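Local coordinates for 3-carboxy-cis,cis-muconate cycloisomerase (Acinetobacter calcoaceticus, PDB 1Q5N), which is a cycloisomerase of the largely helical aspartase/fumarase superfamily, with four chains in its assembly, at residues A25-M30 and D64-D69; E32-L37 and P84-L89; T53-A58 and A91-A96; A117-C122 and L221-T226; Y310-Q315 and W324-L329. All coordinates share one frame; numbering follows the deposited sequence.

In the fold
From the N terminus, helix 23-43 supplies the first half of contact 1 (25-30) and then of contact 2 (32-37), and helix 49-59 opens contact 3 (53-58). Their partners follow in the same order at 64-69, 84-89 and 91-96, so the three loops cross one another. Contact 2 touches contact 1 through F85 and Q88 and shares helix 82-94 with contact 3, and together the three join helices 23-43, 49-59, 62-65, 68-78 and 82-94. Contact 4 comes later, joining helix 110-146 to the loop after helix 210-221, and it reaches back to helix 23-43 through L120 and L221. Contact 5 closes a short connection between helices 290-311 and 323-351, touching none of the others.

Contact 1. Residues A25-M30 and D64-D69; sequences ALVSYM and DKIDFD
V27, on helix 23-43, sends its two methyl groups to I66, in the link after helix 62-65, and to F68 at the start of helix 68-78. CG2 reaches the F68 ring at CE2 (3.6 Å), meeting it obliquely, while CG1 packs against I66 CD1 at 4.0 Å. The split follows from the valine rotamer: CG1 lies anti to the backbone N (chi1 176°) and CG2 anti to the carbonyl carbon, which spreads the methyls over both partners. The F68 side chain comes from the direction opposite to V27, with CG anti to its own carbonyl carbon (chi1 -77°), and this turns the ring tip inward. Over one face of that ring sits I66 CG2, 3.6 Å above the plane and displaced toward the rim.

I66 is the residue at which the chain leaves helix 62-65, and D67 occupies the N-cap of helix 68-78. D67 OD1 accepts from D69 N at 3.2 Å, the N-H coming from above the carboxylate plane. Q88 takes the D67 backbone N-H. These bonds help to shape the link next to I66 and F68. I63 touches V27 and F68, F85 also packs on V27, and L7 of a second subunit packs on V27. The polar bonds named here lie on the 64-69 side and do not join the two segments; contact across them is wholly apolar, so shape and burial bring these N-terminal-domain helices together.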
# COMPACT_ATOMS: atom_id res chain seq x y z
N ALA A 25 1.74 24.28 16.78
CA ALA A 25 0.51 23.86 17.42
C ALA A 25 0.71 22.57 18.23
O ALA A 25 0.10 22.41 19.31
CB ALA A 25 -0.63 23.66 16.38
N LEU A 26 1.55 21.66 17.73
CA LEU A 26 1.76 20.40 18.43
C LEU A 26 2.28 20.68 19.85
O LEU A 26 1.74 20.16 20.83
CB LEU A 26 2.74 19.47 17.67
CG LEU A 26 3.08 18.18 18.46
CD1 LEU A 26 1.83 17.30 18.63
CD2 LEU A 26 4.19 17.44 17.77
N VAL A 27 3.32 21.51 19.94
CA VAL A 27 3.89 21.88 21.25
C VAL A 27 2.83 22.62 22.10
O VAL A 27 2.80 22.46 23.32
CB VAL A 27 5.16 22.74 21.10
CG1 VAL A 27 5.63 23.18 22.50
CG2 VAL A 27 6.27 21.93 20.37
N SER A 28 1.95 23.38 21.47
CA SER A 28 0.89 24.07 22.18
C SER A 28 -0.02 23.08 22.86
O SER A 28 -0.38 23.24 24.02
CB SER A 28 0.02 24.86 21.21
OG SER A 28 0.15 26.21 21.51
N TYR A 29 -0.39 22.04 22.11
CA TYR A 29 -1.29 21.02 22.65
C TYR A 29 -0.59 20.22 23.74
O TYR A 29 -1.23 19.76 24.69
CB TYR A 29 -1.77 20.07 21.53
CG TYR A 29 -2.77 20.68 20.57
CD1 TYR A 29 -4.08 20.93 20.99
CD2 TYR A 29 -2.44 20.91 19.23
CE1 TYR A 29 -5.05 21.38 20.10
CE2 TYR A 29 -3.42 21.38 18.31
CZ TYR A 29 -4.73 21.61 18.77
OH TYR A 29 -5.72 22.07 17.93
N MET A 30 0.73 20.05 23.62
CA MET A 30 1.45 19.31 24.67
C MET A 30 1.43 20.13 25.96
O MET A 30 1.27 19.56 27.08
CB MET A 30 2.90 19.02 24.25
CG MET A 30 2.97 17.94 23.14
SD MET A 30 4.64 17.76 22.45
CE MET A 30 5.27 16.73 23.67
N ASP A 64 6.18 30.90 23.75
CA ASP A 64 7.08 31.95 23.28
C ASP A 64 8.47 31.83 23.82
O ASP A 64 9.43 32.31 23.21
CB ASP A 64 6.50 33.32 23.60
CG ASP A 64 5.23 33.58 22.85
OD1 ASP A 64 5.30 33.59 21.59
OD2 ASP A 64 4.16 33.73 23.49
N LYS A 65 8.60 31.16 24.96
CA LYS A 65 9.91 30.98 25.56
C LYS A 65 10.67 29.72 25.11
O LYS A 65 11.87 29.63 25.30
CB LYS A 65 9.79 30.96 27.08
CG LYS A 65 9.22 32.24 27.68
CD LYS A 65 9.18 32.05 29.18
CE LYS A 65 8.59 33.21 29.91
NZ LYS A 65 8.67 32.85 31.36
N ILE A 66 9.97 28.76 24.51
CA ILE A 66 10.58 27.53 24.04
C ILE A 66 11.50 27.65 22.81
O ILE A 66 11.15 28.28 21.83
CB ILE A 66 9.46 26.49 23.81
CG1 ILE A 66 9.13 25.84 25.16
CG2 ILE A 66 9.86 25.49 22.75
CD1 ILE A 66 7.95 25.04 25.14
N ASP A 67 12.69 27.06 22.88
CA ASP A 67 13.69 27.12 21.78
C ASP A 67 13.47 25.96 20.81
O ASP A 67 13.88 24.82 21.09
CB ASP A 67 15.11 27.03 22.35
CG ASP A 67 16.19 27.12 21.27
OD1 ASP A 67 15.85 27.37 20.10
OD2 ASP A 67 17.39 26.95 21.60
N PHE A 68 12.86 26.26 19.66
CA PHE A 68 12.56 25.23 18.70
C PHE A 68 13.74 24.58 18.02
O PHE A 68 13.64 23.43 17.60
CB PHE A 68 11.51 25.74 17.70
CG PHE A 68 10.12 25.74 18.28
CD1 PHE A 68 9.67 26.79 19.07
CD2 PHE A 68 9.25 24.66 18.05
CE1 PHE A 68 8.39 26.77 19.65
CE2 PHE A 68 7.98 24.63 18.61
CZ PHE A 68 7.54 25.69 19.41
N ASP A 69 14.86 25.28 17.92
CA ASP A 69 16.05 24.67 17.33
C ASP A 69 16.64 23.69 18.33
O ASP A 69 17.09 22.58 17.97
CB ASP A 69 17.07 25.74 16.98
CG ASP A 69 16.65 26.54 15.79
OD1 ASP A 69 16.73 25.99 14.66
OD2 ASP A 69 16.22 27.71 15.99

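Contact 2. Residues E32-L37 and P84-L89; sequences EAEVAL and PFVKQL
E34 of helix 23-43 meets F85, V86 and L89 of helix 82-94, a crossing of two helices in the all-helical N-terminal domain. The side chain points at the partner helix and touches it at three levels: CB meets L89 CD2 at 3.9 Å, CG approaches F85 CE2 at 3.9 Å, and OE2 comes within 3.8 Å of V86 CG2. The F85 ring offers its edge, with E34 CG near the ring plane, and carboxylate and ring are tilted 28° to each other. E34 and L89 run alongside each other, pointing opposite ways, whereas V86 lies at about a right angle to the glutamate.

A bend at chi2 (-70°) turns the carboxylate aside, toward V86 and H105. H105 ND1 is hydrogen-bonded to OE2, which gives the buried acid a polar partner beside its apolar neighbours, and V86 packs on the same histidine. Farther out, I113 of helix 110-146 touches E34, and V104 touches L89. The two short axes cross at -63° and come no closer than 12.4 Å, a wide separation that leaves side chains to span the interval. On the leucine side, CD2 completes the contact by lying 4.0 Å from E34 CG.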
# COMPACT_ATOMS: atom_id res chain seq x y z
N GLU A 32 -0.87 22.22 26.75
CA GLU A 32 -2.22 22.09 27.25
C GLU A 32 -2.41 20.80 28.05
O GLU A 32 -3.09 20.78 29.10
CB GLU A 32 -3.18 22.14 26.07
CG GLU A 32 -4.66 22.17 26.43
CD GLU A 32 -5.54 22.39 25.17
OE1 GLU A 32 -5.05 23.02 24.18
OE2 GLU A 32 -6.72 21.94 25.17
N ALA A 33 -1.84 19.70 27.54
CA ALA A 33 -1.92 18.41 28.22
C ALA A 33 -1.22 18.44 29.62
O ALA A 33 -1.70 17.81 30.58
CB ALA A 33 -1.29 17.31 27.36
N GLU A 34 -0.06 19.11 29.70
CA GLU A 34 0.69 19.22 30.95
C GLU A 34 -0.10 20.03 32.00
O GLU A 34 -0.20 19.62 33.16
CB GLU A 34 2.06 19.84 30.68
CG GLU A 34 3.02 18.94 29.91
CD GLU A 34 3.52 17.75 30.71
OE1 GLU A 34 3.09 17.54 31.86
OE2 GLU A 34 4.34 17.00 30.19
N VAL A 35 -0.71 21.13 31.56
CA VAL A 35 -1.53 21.97 32.41
C VAL A 35 -2.70 21.16 32.94
O VAL A 35 -2.95 21.17 34.13
CB VAL A 35 -2.10 23.18 31.65
CG1 VAL A 35 -3.10 23.93 32.50
CG2 VAL A 35 -0.98 24.10 31.26
N ALA A 36 -3.39 20.43 32.08
CA ALA A 36 -4.55 19.68 32.54
C ALA A 36 -4.16 18.64 33.57
O ALA A 36 -4.92 18.36 34.51
CB ALA A 36 -5.27 19.03 31.37
N LEU A 37 -2.97 18.06 33.39
CA LEU A 37 -2.44 17.04 34.29
C LEU A 37 -2.18 17.60 35.71
O LEU A 37 -2.51 16.95 36.70
CB LEU A 37 -1.13 16.46 33.73
CG LEU A 37 -0.51 15.37 34.62
CD1 LEU A 37 -1.46 14.21 34.73
CD2 LEU A 37 0.82 14.92 34.07
N PRO A 84 12.65 16.17 25.45
CA PRO A 84 13.32 17.47 25.50
C PRO A 84 12.29 18.57 25.77
O PRO A 84 12.62 19.63 26.27
CB PRO A 84 13.91 17.61 24.10
CG PRO A 84 13.93 16.20 23.56
CD PRO A 84 12.69 15.61 24.09
N PHE A 85 11.04 18.32 25.43
CA PHE A 85 10.03 19.32 25.66
C PHE A 85 9.81 19.46 27.18
O PHE A 85 9.70 20.57 27.69
CB PHE A 85 8.75 18.91 24.96
CG PHE A 85 7.52 19.49 25.57
CD1 PHE A 85 7.10 20.78 25.26
CD2 PHE A 85 6.75 18.74 26.46
CE1 PHE A 85 5.93 21.31 25.84
CE2 PHE A 85 5.59 19.26 27.04
CZ PHE A 85 5.18 20.53 26.73
N VAL A 86 9.74 18.33 27.89
CA VAL A 86 9.56 18.33 29.33
C VAL A 86 10.72 19.08 29.99
O VAL A 86 10.47 19.90 30.84
CB VAL A 86 9.43 16.86 29.91
CG1 VAL A 86 9.66 16.83 31.42
CG2 VAL A 86 8.04 16.36 29.68
N LYS A 87 11.97 18.82 29.58
CA LYS A 87 13.10 19.54 30.17
C LYS A 87 12.85 21.04 30.07
O LYS A 87 12.89 21.76 31.06
CB LYS A 87 14.42 19.27 29.44
CG LYS A 87 14.77 17.83 29.31
CD LYS A 87 15.13 17.21 30.64
CE LYS A 87 16.65 17.00 30.75
NZ LYS A 87 17.16 16.07 29.65
N GLN A 88 12.60 21.50 28.85
CA GLN A 88 12.38 22.91 28.64
C GLN A 88 11.22 23.51 29.42
O GLN A 88 11.35 24.61 29.94
CB GLN A 88 12.18 23.21 27.15
CG GLN A 88 13.49 23.18 26.39
CD GLN A 88 13.40 23.92 25.07
OE1 GLN A 88 12.86 25.04 25.01
NE2 GLN A 88 13.95 23.32 24.02
N LEU A 89 10.10 22.81 29.49
CA LEU A 89 8.96 23.36 30.19
C LEU A 89 9.27 23.43 31.66
O LEU A 89 8.80 24.34 32.35
CB LEU A 89 7.73 22.49 30.01
CG LEU A 89 6.49 23.06 30.71
CD1 LEU A 89 6.07 24.32 29.99
CD2 LEU A 89 5.34 22.04 30.72

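Contact 3. Residues T53-A58 and A91-A96. Unlike the reference sequence in segment 53-58: T53 (reference Asn), V54 (reference Cys), I55 (reference Asp), Q56 (reference Arg), R57 (reference Thr), A58 (reference Cys).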
# COMPACT_ATOMS: atom_id res chain seq x y z
N THR A 53 -1.25 26.10 40.16
CA THR A 53 -1.53 27.48 39.77
C THR A 53 -0.30 28.15 39.12
O THR A 53 -0.45 28.91 38.17
CB THR A 53 -2.05 28.34 40.97
OG1 THR A 53 -3.38 27.92 41.30
CG2 THR A 53 -2.11 29.80 40.61
N VAL A 54 0.89 27.88 39.63
CA VAL A 54 2.09 28.45 39.04
C VAL A 54 2.35 27.86 37.63
O VAL A 54 2.73 28.57 36.69
CB VAL A 54 3.29 28.16 39.93
CG1 VAL A 54 4.58 28.40 39.17
CG2 VAL A 54 3.21 29.02 41.16
N ILE A 55 2.14 26.56 37.50
CA ILE A 55 2.31 25.88 36.22
C ILE A 55 1.26 26.46 35.21
O ILE A 55 1.60 26.90 34.11
CB ILE A 55 2.13 24.35 36.42
CG1 ILE A 55 3.32 23.79 37.20
CG2 ILE A 55 2.01 23.65 35.10
CD1 ILE A 55 3.10 22.38 37.63
N GLN A 56 -0.01 26.49 35.59
CA GLN A 56 -1.06 27.03 34.74
C GLN A 56 -0.77 28.45 34.26
O GLN A 56 -1.15 28.82 33.15
CB GLN A 56 -2.38 27.00 35.50
CG GLN A 56 -3.48 27.76 34.82
CD GLN A 56 -4.79 27.57 35.56
OE1 GLN A 56 -4.85 26.82 36.57
NE2 GLN A 56 -5.84 28.22 35.07
N ARG A 57 -0.12 29.26 35.10
CA ARG A 57 0.19 30.62 34.72
C ARG A 57 1.44 30.72 33.90
O ARG A 57 1.52 31.52 32.99
CB ARG A 57 0.36 31.50 35.95
CG ARG A 57 -0.93 32.02 36.56
CD ARG A 57 -0.60 32.93 37.75
NE ARG A 57 -1.77 33.15 38.59
CZ ARG A 57 -1.72 33.34 39.91
NH1 ARG A 57 -0.53 33.35 40.54
NH2 ARG A 57 -2.85 33.53 40.61
N ALA A 58 2.45 29.92 34.24
CA ALA A 58 3.69 29.96 33.48
C ALA A 58 3.44 29.45 32.06
O ALA A 58 4.09 29.88 31.11
CB ALA A 58 4.76 29.11 34.16
N ALA A 91 12.31 23.83 33.04
CA ALA A 91 13.19 24.95 33.23
C ALA A 91 12.35 26.24 33.19
O ALA A 91 12.57 27.16 33.96
CB ALA A 91 14.27 24.97 32.17
N ILE A 92 11.36 26.31 32.31
CA ILE A 92 10.54 27.52 32.23
C ILE A 92 9.73 27.78 33.52
O ILE A 92 9.61 28.91 33.96
CB ILE A 92 9.58 27.47 31.00
CG1 ILE A 92 10.38 27.67 29.72
CG2 ILE A 92 8.49 28.53 31.12
CD1 ILE A 92 9.54 27.50 28.46
N VAL A 93 9.18 26.72 34.11
CA VAL A 93 8.39 26.85 35.32
C VAL A 93 9.30 27.13 36.51
O VAL A 93 8.89 27.75 37.47
CB VAL A 93 7.59 25.55 35.56
CG1 VAL A 93 7.12 25.42 37.01
CG2 VAL A 93 6.41 25.54 34.64
N LYS A 94 10.55 26.67 36.43
CA LYS A 94 11.50 26.86 37.51
C LYS A 94 11.80 28.36 37.68
O LYS A 94 11.78 28.88 38.80
CB LYS A 94 12.78 26.08 37.20
CG LYS A 94 13.53 25.67 38.45
CD LYS A 94 14.95 25.22 38.16
CE LYS A 94 15.60 24.81 39.48
NZ LYS A 94 17.01 24.32 39.35
N ASP A 95 12.07 29.05 36.58
CA ASP A 95 12.35 30.47 36.63
C ASP A 95 11.16 31.27 37.13
O ASP A 95 11.11 32.48 36.95
CB ASP A 95 12.73 31.01 35.26
CG ASP A 95 14.15 30.70 34.89
OD1 ASP A 95 14.91 30.21 35.77
OD2 ASP A 95 14.49 30.94 33.70
N ALA A 96 10.21 30.59 37.75
CA ALA A 96 9.04 31.28 38.29
C ALA A 96 8.78 30.78 39.71
O ALA A 96 8.12 31.44 40.49
CB ALA A 96 7.84 31.02 37.42
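Apolar contacts account for all the side-chain meetings between helix 49-59 and the C-terminal end of helix 82-94, and V93 is common to each of them. Its CG2 meets A58 CB at 4.0 Å, and its CG1 lies 4.1 Å from I55 CG1, with a looser approach to V54 CG1 at 4.5 Å. With CG1 anti to the backbone N (chi1 161°), V93 divides its two branches between A58 on one hand and I55 with V54 on the other. At A58, whose side chain is a single methyl, the backbones are close, its CA 5.9 Å from V93 CA. All six residues of 53-58 differ from the reference sequence.

Backbone bonds are internal to each helix. A58 N donates to V54 O at 2.8 Å, keeping two of the contact residues one turn apart, and helix 82-94 ends just beyond V93, D95 being the first residue to leave helical geometry.

Further packing places the pair within the N-terminal domain: I55 also touches A38 of helix 23-43 and V104, while V54 reaches A100 beyond the end of helix 82-94. With no hydrogen bonds across the segments, dispersion and partial burial of apolar groups probably account for the association.

Contact 4. Residues A117-C122 and L221-T226; sequences ACILQC and LKLGQT
I119 and L120 reach L223 through similar first torsions, packing helix 110-146 against the Schellman motif that ends helix 210-221 and the loop after it. In L120 the CG atom is anti to the carbonyl carbon (chi1 -69°), which swings the end of the side chain round to the loop; in I119 the same setting of CG1 leaves the CG2 branch to make the contact.

The loop turns at K222, which lies in the left-handed region (phi 62°). That turn separates L221 from L223 and directs both toward the helix. I119 CG2 meets L223 CD2 at 3.9 Å and lies 4.1 Å from L223 CD1, approaching obliquely, so the isoleucine methyl touches both methyls of the leucine. L120 and L223 lie at about a right angle to each other.

Outside these residues, R123 NH1 donates to the L221 carbonyl oxygen and its side chain packs on K222 and L223, a polar tie between the same helix and the turn. G224 forms backbone hydrogen bonds with L192 and A194, which hold the chain next to L223 against 192-194, while Y29 covers L120 from helix 23-43. The two L120 methyls have separate partners in the loop: CD2 faces L223 CD1 at 3.9 Å, and CD1 faces L221 CD2 at 4.2 Å.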
# COMPACT_ATOMS: atom_id res chain seq x y z
N ALA A 117 -1.91 14.86 23.03
CA ALA A 117 -1.85 16.01 22.12
C ALA A 117 -2.37 15.55 20.72
O ALA A 117 -3.05 16.31 20.01
CB ALA A 117 -0.42 16.55 22.01
N CYS A 118 -2.05 14.31 20.33
CA CYS A 118 -2.55 13.81 19.06
C CYS A 118 -4.10 13.81 19.05
O CYS A 118 -4.70 14.29 18.08
CB CYS A 118 -2.03 12.39 18.80
SG CYS A 118 -2.64 11.67 17.24
N ILE A 119 -4.73 13.27 20.10
CA ILE A 119 -6.19 13.28 20.16
C ILE A 119 -6.78 14.72 20.22
O ILE A 119 -7.87 14.99 19.67
CB ILE A 119 -6.68 12.48 21.36
CG1 ILE A 119 -6.36 10.99 21.11
CG2 ILE A 119 -8.17 12.71 21.58
CD1 ILE A 119 -6.95 10.43 19.82
N LEU A 120 -6.06 15.65 20.86
CA LEU A 120 -6.56 17.02 20.90
C LEU A 120 -6.50 17.57 19.47
O LEU A 120 -7.44 18.26 19.04
CB LEU A 120 -5.73 17.91 21.85
CG LEU A 120 -5.90 17.58 23.35
CD1 LEU A 120 -5.01 18.47 24.19
CD2 LEU A 120 -7.35 17.74 23.76
N GLN A 121 -5.42 17.28 18.74
CA GLN A 121 -5.32 17.73 17.37
C GLN A 121 -6.45 17.10 16.53
O GLN A 121 -7.11 17.79 15.76
CB GLN A 121 -3.96 17.34 16.78
CG GLN A 121 -2.77 18.17 17.26
CD GLN A 121 -1.45 17.62 16.71
OE1 GLN A 121 -1.18 16.43 16.87
NE2 GLN A 121 -0.64 18.47 16.07
N CYS A 122 -6.68 15.80 16.68
CA CYS A 122 -7.71 15.11 15.94
C CYS A 122 -9.08 15.71 16.25
O CYS A 122 -9.96 15.78 15.37
CB CYS A 122 -7.73 13.61 16.29
SG CYS A 122 -6.31 12.66 15.63
N LEU A 221 -9.94 17.99 30.13
CA LEU A 221 -9.73 18.18 28.71
C LEU A 221 -11.00 17.92 27.94
O LEU A 221 -11.04 18.09 26.73
CB LEU A 221 -8.63 17.22 28.23
CG LEU A 221 -7.22 17.43 28.76
CD1 LEU A 221 -6.41 16.20 28.48
CD2 LEU A 221 -6.61 18.68 28.11
N LYS A 222 -12.02 17.47 28.65
CA LYS A 222 -13.30 17.15 28.04
C LYS A 222 -13.17 16.03 27.01
O LYS A 222 -13.74 16.09 25.93
CB LYS A 222 -13.91 18.41 27.39
CG LYS A 222 -14.34 19.50 28.39
CD LYS A 222 -14.50 20.84 27.67
CE LYS A 222 -15.11 21.94 28.57
NZ LYS A 222 -15.19 23.29 27.86
N LEU A 223 -12.40 14.99 27.35
CA LEU A 223 -12.21 13.84 26.49
C LEU A 223 -12.82 12.68 27.22
O LEU A 223 -13.08 12.77 28.43
CB LEU A 223 -10.71 13.55 26.30
CG LEU A 223 -10.03 14.58 25.40
CD1 LEU A 223 -8.52 14.37 25.35
CD2 LEU A 223 -10.68 14.50 24.01
N GLY A 224 -13.06 11.59 26.50
CA GLY A 224 -13.55 10.39 27.15
C GLY A 224 -12.43 9.73 27.98
O GLY A 224 -11.24 10.05 27.89
N GLN A 225 -12.82 8.80 28.82
CA GLN A 225 -11.86 8.10 29.64
C GLN A 225 -11.93 6.66 29.13
O GLN A 225 -12.97 6.25 28.66
CB GLN A 225 -12.31 8.18 31.10
CG GLN A 225 -11.42 7.47 32.08
CD GLN A 225 -11.98 7.48 33.53
OE1 GLN A 225 -11.38 6.85 34.43
NE2 GLN A 225 -13.11 8.21 33.76
N THR A 226 -10.86 5.90 29.19
CA THR A 226 -10.94 4.54 28.71
C THR A 226 -10.76 3.60 29.90
O THR A 226 -10.22 3.99 30.90
CB THR A 226 -9.81 4.24 27.66
OG1 THR A 226 -8.53 4.40 28.28
CG2 THR A 226 -9.89 5.18 26.50

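Contact 5. Residues Y310-Q315 and W324-L329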
# COMPACT_ATOMS: atom_id res chain seq x y z
N TYR A 310 -2.36 1.06 8.93
CA TYR A 310 -2.73 -0.30 9.29
C TYR A 310 -1.51 -1.15 9.72
O TYR A 310 -1.63 -1.93 10.66
CB TYR A 310 -3.46 -1.00 8.15
CG TYR A 310 -4.96 -0.73 8.18
CD1 TYR A 310 -5.82 -1.48 9.02
CD2 TYR A 310 -5.52 0.32 7.42
CE1 TYR A 310 -7.17 -1.18 9.10
CE2 TYR A 310 -6.88 0.62 7.50
CZ TYR A 310 -7.69 -0.12 8.32
OH TYR A 310 -9.02 0.19 8.36
N GLN A 311 -0.35 -1.04 9.04
CA GLN A 311 0.83 -1.79 9.50
C GLN A 311 1.18 -1.30 10.94
O GLN A 311 1.65 -2.06 11.75
CB GLN A 311 2.10 -1.52 8.69
CG GLN A 311 2.24 -2.01 7.30
CD GLN A 311 3.55 -1.43 6.70
OE1 GLN A 311 4.64 -1.74 7.22
NE2 GLN A 311 3.45 -0.57 5.65
N SER A 312 0.98 -0.01 11.24
CA SER A 312 1.30 0.50 12.55
C SER A 312 0.55 -0.13 13.74
O SER A 312 0.88 0.16 14.89
CB SER A 312 1.13 2.02 12.60
OG SER A 312 2.31 2.64 12.11
N MET A 313 -0.44 -0.97 13.47
CA MET A 313 -1.16 -1.66 14.55
C MET A 313 -0.29 -2.71 15.20
O MET A 313 -0.51 -3.06 16.36
CB MET A 313 -2.42 -2.37 14.01
CG MET A 313 -3.37 -1.32 13.47
SD MET A 313 -5.03 -1.65 13.76
CE MET A 313 -5.06 -1.81 15.55
N VAL A 314 0.68 -3.25 14.46
CA VAL A 314 1.52 -4.30 15.04
C VAL A 314 2.60 -3.63 15.91
O VAL A 314 3.63 -3.20 15.40
CB VAL A 314 2.11 -5.21 13.92
CG1 VAL A 314 2.92 -6.35 14.57
CG2 VAL A 314 0.96 -5.80 13.05
N GLN A 315 2.34 -3.55 17.22
CA GLN A 315 3.22 -2.84 18.14
C GLN A 315 3.73 -3.78 19.23
O GLN A 315 2.95 -4.56 19.79
CB GLN A 315 2.45 -1.68 18.81
CG GLN A 315 1.69 -0.75 17.87
CD GLN A 315 2.02 0.74 18.12
OE1 GLN A 315 2.44 1.09 19.22
NE2 GLN A 315 1.82 1.60 17.09
N TRP A 324 4.86 2.94 16.15
CA TRP A 324 4.33 4.15 16.78
C TRP A 324 4.94 5.41 16.16
O TRP A 324 4.23 6.40 15.89
CB TRP A 324 4.57 4.07 18.30
CG TRP A 324 4.18 5.31 19.07
CD1 TRP A 324 3.02 6.04 18.95
CD2 TRP A 324 4.93 5.94 20.12
NE1 TRP A 324 3.01 7.06 19.86
CE2 TRP A 324 4.17 7.02 20.58
CE3 TRP A 324 6.18 5.69 20.69
CZ2 TRP A 324 4.61 7.85 21.61
CZ3 TRP A 324 6.62 6.51 21.72
CH2 TRP A 324 5.84 7.58 22.17
N HIS A 325 6.25 5.39 15.95
CA HIS A 325 6.94 6.52 15.31
C HIS A 325 6.31 6.84 13.91
O HIS A 325 6.13 8.01 13.55
CB HIS A 325 8.44 6.18 15.13
CG HIS A 325 9.24 6.29 16.40
ND1 HIS A 325 8.97 5.55 17.53
CD2 HIS A 325 10.21 7.17 16.76
CE1 HIS A 325 9.72 5.96 18.53
NE2 HIS A 325 10.48 6.95 18.09
N ALA A 326 5.96 5.80 13.14
CA ALA A 326 5.42 6.00 11.78
C ALA A 326 4.10 6.76 11.80
O ALA A 326 3.81 7.51 10.89
CB ALA A 326 5.26 4.67 11.07
N GLU A 327 3.29 6.55 12.84
CA GLU A 327 2.00 7.25 12.97
C GLU A 327 2.20 8.76 12.99
O GLU A 327 1.35 9.52 12.48
CB GLU A 327 1.26 6.92 14.29
CG GLU A 327 0.81 5.48 14.55
CD GLU A 327 0.33 5.31 16.01
OE1 GLU A 327 -0.06 6.32 16.66
OE2 GLU A 327 0.33 4.19 16.51
N TRP A 328 3.30 9.21 13.59
CA TRP A 328 3.50 10.65 13.67
C TRP A 328 3.63 11.26 12.29
O TRP A 328 3.43 12.46 12.14
CB TRP A 328 4.75 11.02 14.50
CG TRP A 328 4.83 10.38 15.84
CD1 TRP A 328 3.78 9.94 16.64
CD2 TRP A 328 6.03 10.10 16.57
NE1 TRP A 328 4.26 9.41 17.81
CE2 TRP A 328 5.64 9.48 17.79
CE3 TRP A 328 7.40 10.29 16.30
CZ2 TRP A 328 6.57 9.07 18.75
CZ3 TRP A 328 8.33 9.87 17.26
CH2 TRP A 328 7.91 9.27 18.47
N LEU A 329 4.02 10.46 11.30
CA LEU A 329 4.15 10.96 9.95
C LEU A 329 2.90 10.71 9.11
O LEU A 329 2.53 11.54 8.31
CB LEU A 329 5.32 10.28 9.23
CG LEU A 329 6.69 10.68 9.79
CD1 LEU A 329 7.77 9.86 9.13
CD2 LEU A 329 6.96 12.15 9.56
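S312 and Q315 form the close side of this contact, against A326, E327 and W324. S312 OG lies 3.7 Å from A326 CB, and S312 CB is 4.0 Å from E327 CG. The serine hydroxyl is hydrogen-bonded to the carbonyl oxygen of A323, which ties it to the start of helix 323-351. The Q315 chain bends at chi2 (-129°), folding its amide back over the turn, where NE2 donates to S312 O at 2.8 Å with an N-H...O angle of 162° and the acceptor in the amide plane. The same NE2 is 3.0 Å from E327 OE2, their flat groups turned 41° apart.

Helices 290-311 and 323-351 belong to the long helical bundle at the centre of the superfamily fold, and the type I turn Q311-V314 begins the connection between them. E327 OE1 forms a salt bridge with R234 and lies at the edge of the W324 indole.

That indole turns off from Q315 and leaves CB as the side-chain atom that touches, 3.8 Å from Q315 OE1. The touching residues are all buried and have no solvent side; beyond the two segments, K253 NZ of the third subunit is hydrogen-bonded to the Q315 carbonyl oxygen, and N300 of the second subunit packs on A326.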